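Local coordinates for uncharacterized protein BAD_0989 (Bifidobacterium adolescentis ATCC 15703, PDB 3CYM), which is of unknown function but probably acts as a ribonuclease D-like 3'-5' exonuclease on nucleic acids, at residues A[154-159]-A[163-168]. Residues are numbered along the deposited sequence; the frame is centred on the assembly and turned at random. Where two conformers were deposited one is given.
Sequences ADWSYR and RDWRNY
Trp165 lays one indole face over the methyl group of Ala154, in an aromatic cluster with Trp156, Tyr158 and Tyr168 that fastens the loop 154-159 to the first turns of helix 163-174 in the exonuclease domain. The methyl contact is a CH-pi interaction: Ala154 CB stands 3.8 Å from the centroid of the six-membered ring of Trp165, only 7° off its normal. The edge of Trp165 is directed at the face of Trp156, a tilted edge-to-face pair with six-membered ring centroids 5.5 Å apart and planes at 59°. With CG of Trp156 anti to its carbonyl carbon (chi1 -68°), that indole brings CH2 to 3.4 Å from Trp165 O, in the plane of the ring. Its CZ2 meets Tyr168 CD2 at 3.6 Å, rim to rim. Tyr168, whose OH is hydrogen-bonded to Lys149 NZ, has its side chain about 4 Å from a bound sodium ion, and both it and Trp156 touch Glu46 of the sodium site. Tyr158 CB packs 3.6 Å from Trp165 CZ3. A leucine in place of Trp165 would probably leave the Ala154 methyl without its aromatic face and open a gap beside Trp156 and Tyr158. In the loop, a type I turn closed by Tyr158 N to Asp155 O overlaps an Asx turn in which Ser157 N donates to Asp155 OD1, while Trp165 CZ3 approaches Asp155 O edge-on at 3.1 Å.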
ATOM      1  N   ALA A 154       5.807 -10.954  -8.937  1.00 23.56           N
ATOM      2  CA  ALA A 154       5.775 -11.111 -10.387  1.00 19.12           C
ATOM      3  C   ALA A 154       5.558  -9.783 -11.114  1.00 17.39           C
ATOM      4  O   ALA A 154       5.001  -8.828 -10.561  1.00 18.84           O
ATOM      5  CB  ALA A 154       4.684 -12.108 -10.777  1.00 10.76           C
ATOM      6  N   ASP A 155       6.001  -9.727 -12.363  1.00 17.65           N
ATOM      7  CA  ASP A 155       5.653  -8.607 -13.217  1.00 17.52           C
ATOM      8  C   ASP A 155       4.298  -8.896 -13.831  1.00 15.40           C
ATOM      9  O   ASP A 155       4.216  -9.551 -14.866  1.00 14.37           O
ATOM     10  CB  ASP A 155       6.700  -8.377 -14.314  1.00 15.93           C
ATOM     11  CG  ASP A 155       6.362  -7.179 -15.199  1.00 11.56           C
ATOM     12  OD1 ASP A 155       5.311  -6.539 -14.997  1.00 20.34           O
ATOM     13  OD2 ASP A 155       7.135  -6.876 -16.118  1.00 18.86           O
ATOM     14  N   TRP A 156       3.237  -8.378 -13.211  1.00 17.79           N
ATOM     15  CA  TRP A 156       1.866  -8.691 -13.643  1.00 14.02           C
ATOM     16  C   TRP A 156       1.460  -8.108 -14.988  1.00 14.27           C
ATOM     17  O   TRP A 156       0.379  -8.422 -15.493  1.00 16.91           O
ATOM     18  CB  TRP A 156       0.854  -8.348 -12.552  1.00 14.59           C
ATOM     19  CG  TRP A 156       1.016  -9.261 -11.394  1.00  7.96           C
ATOM     20  CD1 TRP A 156       1.732  -9.024 -10.251  1.00 10.36           C
ATOM     21  CD2 TRP A 156       0.507 -10.594 -11.285  1.00 14.26           C
ATOM     22  NE1 TRP A 156       1.668 -10.122  -9.418  1.00 18.85           N
ATOM     23  CE2 TRP A 156       0.927 -11.102 -10.033  1.00 11.79           C
ATOM     24  CE3 TRP A 156      -0.285 -11.404 -12.115  1.00 11.65           C
ATOM     25  CZ2 TRP A 156       0.582 -12.386  -9.588  1.00 13.95           C
ATOM     26  CZ3 TRP A 156      -0.626 -12.689 -11.668  1.00 10.81           C
ATOM     27  CH2 TRP A 156      -0.190 -13.161 -10.420  1.00  7.79           C
ATOM     28  N   SER A 157       2.343  -7.302 -15.580  1.00 16.07           N
ATOM     29  CA  SER A 157       2.142  -6.771 -16.936  1.00 15.96           C
ATOM     30  C   SER A 157       2.521  -7.753 -18.043  1.00 17.56           C
ATOM     31  O   SER A 157       2.320  -7.460 -19.221  1.00 17.67           O
ATOM     32  CB  SER A 157       2.922  -5.470 -17.124  1.00 16.44           C
ATOM     33  OG  SER A 157       4.312  -5.713 -17.191  1.00 18.96           O
ATOM     34  N   TYR A 158       3.080  -8.904 -17.664  1.00 18.24           N
ATOM     35  CA  TYR A 158       3.478  -9.940 -18.617  1.00 20.77           C
ATOM     36  C   TYR A 158       2.240 -10.530 -19.307  1.00 20.48           C
ATOM     37  O   TYR A 158       1.325 -10.992 -18.641  1.00 27.01           O
ATOM     38  CB  TYR A 158       4.262 -11.044 -17.892  1.00 18.14           C
ATOM     39  CG  TYR A 158       5.133 -11.913 -18.784  1.00 24.10           C
ATOM     40  CD1 TYR A 158       4.595 -13.006 -19.475  1.00 13.04           C
ATOM     41  CD2 TYR A 158       6.500 -11.650 -18.929  1.00 23.10           C
ATOM     42  CE1 TYR A 158       5.392 -13.805 -20.300  1.00 19.74           C
ATOM     43  CE2 TYR A 158       7.308 -12.448 -19.756  1.00 21.79           C
ATOM     44  CZ  TYR A 158       6.743 -13.522 -20.436  1.00 23.30           C
ATOM     45  OH  TYR A 158       7.522 -14.323 -21.248  1.00 22.55           O
ATOM     46  N   ARG A 159       2.205 -10.476 -20.636  1.00 24.29           N
ATOM     47  CA  ARG A 159       1.135 -11.122 -21.414  1.00 18.58           C
ATOM     48  C   ARG A 159       1.731 -12.112 -22.421  1.00 18.87           C
ATOM     49  O   ARG A 159       2.758 -11.831 -23.016  1.00 22.26           O
ATOM     50  CB  ARG A 159       0.245 -10.102 -22.136  1.00 15.57           C
ATOM     51  CG  ARG A 159      -0.496  -9.115 -21.243  1.00  6.36           C
ATOM     52  CD  ARG A 159      -1.644  -9.768 -20.493  1.00 13.66           C
ATOM     53  NE  ARG A 159      -2.373  -8.798 -19.680  1.00 17.63           N
ATOM     54  CZ  ARG A 159      -2.066  -8.461 -18.429  1.00 20.05           C
ATOM     55  NH1 ARG A 159      -1.025  -9.008 -17.805  1.00 21.58           N
ATOM     56  NH2 ARG A 159      -2.810  -7.564 -17.797  1.00 18.20           N
ATOM     57  N   ARG A 163       0.101 -20.005 -16.549  1.00 18.25           N
ATOM     58  CA  ARG A 163      -0.911 -20.752 -15.814  1.00 17.72           C
ATOM     59  C   ARG A 163      -0.677 -20.755 -14.298  1.00 15.65           C
ATOM     60  O   ARG A 163      -1.631 -20.704 -13.533  1.00 18.90           O
ATOM     61  CB  ARG A 163      -1.045 -22.183 -16.353  1.00 15.83           C
ATOM     62  CG  ARG A 163      -2.330 -22.893 -15.900  1.00 18.63           C
ATOM     63  CD  ARG A 163      -2.490 -24.275 -16.504  1.00 25.25           C
ATOM     64  NE  ARG A 163      -3.185 -25.164 -15.576  1.00 38.11           N
ATOM     65  CZ  ARG A 163      -4.479 -25.471 -15.631  1.00 40.70           C
ATOM     66  NH1 ARG A 163      -4.995 -26.289 -14.721  1.00 44.40           N
ATOM     67  NH2 ARG A 163      -5.260 -24.974 -16.586  1.00 42.97           N
ATOM     68  N   ASP A 164       0.587 -20.807 -13.881  1.00 20.74           N
ATOM     69  CA  ASP A 164       0.957 -20.750 -12.460  1.00 15.70           C
ATOM     70  C   ASP A 164       0.552 -19.436 -11.797  1.00 13.96           C
ATOM     71  O   ASP A 164       0.070 -19.437 -10.648  1.00  8.71           O
ATOM     72  CB  ASP A 164       2.464 -20.941 -12.283  1.00 25.48           C
ATOM     73  CG  ASP A 164       2.918 -22.355 -12.582  1.00 37.04           C
ATOM     74  OD1 ASP A 164       2.302 -23.314 -12.063  1.00 49.55           O
ATOM     75  OD2 ASP A 164       3.910 -22.500 -13.329  1.00 45.27           O
ATOM     76  N   TRP A 165       0.738 -18.332 -12.532  1.00 10.70           N
ATOM     77  CA  TRP A 165       0.409 -16.977 -12.070  1.00 14.30           C
ATOM     78  C   TRP A 165      -1.099 -16.797 -11.955  1.00 15.52           C
ATOM     79  O   TRP A 165      -1.587 -16.208 -10.981  1.00 16.61           O
ATOM     80  CB  TRP A 165       0.953 -15.927 -13.042  1.00 19.43           C
ATOM     81  CG  TRP A 165       2.454 -15.802 -13.111  1.00 16.98           C
ATOM     82  CD1 TRP A 165       3.385 -16.723 -12.718  1.00 20.53           C
ATOM     83  CD2 TRP A 165       3.187 -14.701 -13.657  1.00 22.98           C
ATOM     84  NE1 TRP A 165       4.654 -16.252 -12.967  1.00 27.67           N
ATOM     85  CE2 TRP A 165       4.562 -15.014 -13.547  1.00 20.38           C
ATOM     86  CE3 TRP A 165       2.816 -13.469 -14.218  1.00 21.86           C
ATOM     87  CZ2 TRP A 165       5.568 -14.144 -13.982  1.00 16.94           C
ATOM     88  CZ3 TRP A 165       3.806 -12.607 -14.641  1.00 17.89           C
ATOM     89  CH2 TRP A 165       5.171 -12.949 -14.530  1.00 18.19           C
ATOM     90  N   ARG A 166      -1.823 -17.288 -12.968  1.00 17.40           N
ATOM     91  CA  ARG A 166      -3.284 -17.280 -12.966  0.50 16.79           C
ATOM     92  C   ARG A 166      -3.805 -18.070 -11.772  1.00 14.77           C
ATOM     93  O   ARG A 166      -4.779 -17.684 -11.151  1.00 19.11           O
ATOM     94  CB  ARG A 166      -3.841 -17.860 -14.270  0.50 15.82           C
ATOM     95  CG  ARG A 166      -3.831 -16.887 -15.449  0.50 18.23           C
ATOM     96  CD  ARG A 166      -4.671 -17.397 -16.617  0.50 18.28           C
ATOM     97  NE  ARG A 166      -3.968 -18.392 -17.429  0.50 20.27           N
ATOM     98  CZ  ARG A 166      -4.217 -19.701 -17.415  0.50 16.69           C
ATOM     99  NH1 ARG A 166      -5.160 -20.199 -16.628  0.50 20.51           N
ATOM    100  NH2 ARG A 166      -3.520 -20.516 -18.195  0.50 16.90           N
ATOM    101  N   ASN A 167      -3.130 -19.178 -11.468  1.00 19.60           N
ATOM    102  CA  ASN A 167      -3.437 -20.022 -10.311  1.00 18.84           C
ATOM    103  C   ASN A 167      -3.229 -19.294  -8.976  1.00 20.03           C
ATOM    104  O   ASN A 167      -4.091 -19.367  -8.083  1.00 19.08           O
ATOM    105  CB  ASN A 167      -2.613 -21.316 -10.366  1.00 17.59           C
ATOM    106  CG  ASN A 167      -2.978 -22.287  -9.279  1.00 22.43           C
ATOM    107  OD1 ASN A 167      -4.150 -22.552  -9.039  1.00 16.93           O
ATOM    108  ND2 ASN A 167      -1.971 -22.834  -8.615  1.00 25.25           N
ATOM    109  N   TYR A 168      -2.098 -18.594  -8.857  1.00 17.03           N
ATOM    110  CA  TYR A 168      -1.811 -17.735  -7.703  1.00 15.36           C
ATOM    111  C   TYR A 168      -2.891 -16.675  -7.507  1.00 15.43           C
ATOM    112  O   TYR A 168      -3.361 -16.464  -6.391  1.00 15.94           O
ATOM    113  CB  TYR A 168      -0.434 -17.058  -7.847  1.00 17.56           C
ATOM    114  CG  TYR A 168      -0.133 -15.995  -6.794  1.00 20.48           C
ATOM    115  CD1 TYR A 168       0.536 -16.322  -5.606  1.00 25.38           C
ATOM    116  CD2 TYR A 168      -0.503 -14.658  -6.991  1.00 24.81           C
ATOM    117  CE1 TYR A 168       0.818 -15.344  -4.637  1.00 17.80           C
ATOM    118  CE2 TYR A 168      -0.234 -13.681  -6.030  1.00 18.55           C
ATOM    119  CZ  TYR A 168       0.430 -14.028  -4.861  1.00 21.69           C
ATOM    120  OH  TYR A 168       0.692 -13.053  -3.918  1.00 18.39           O
TER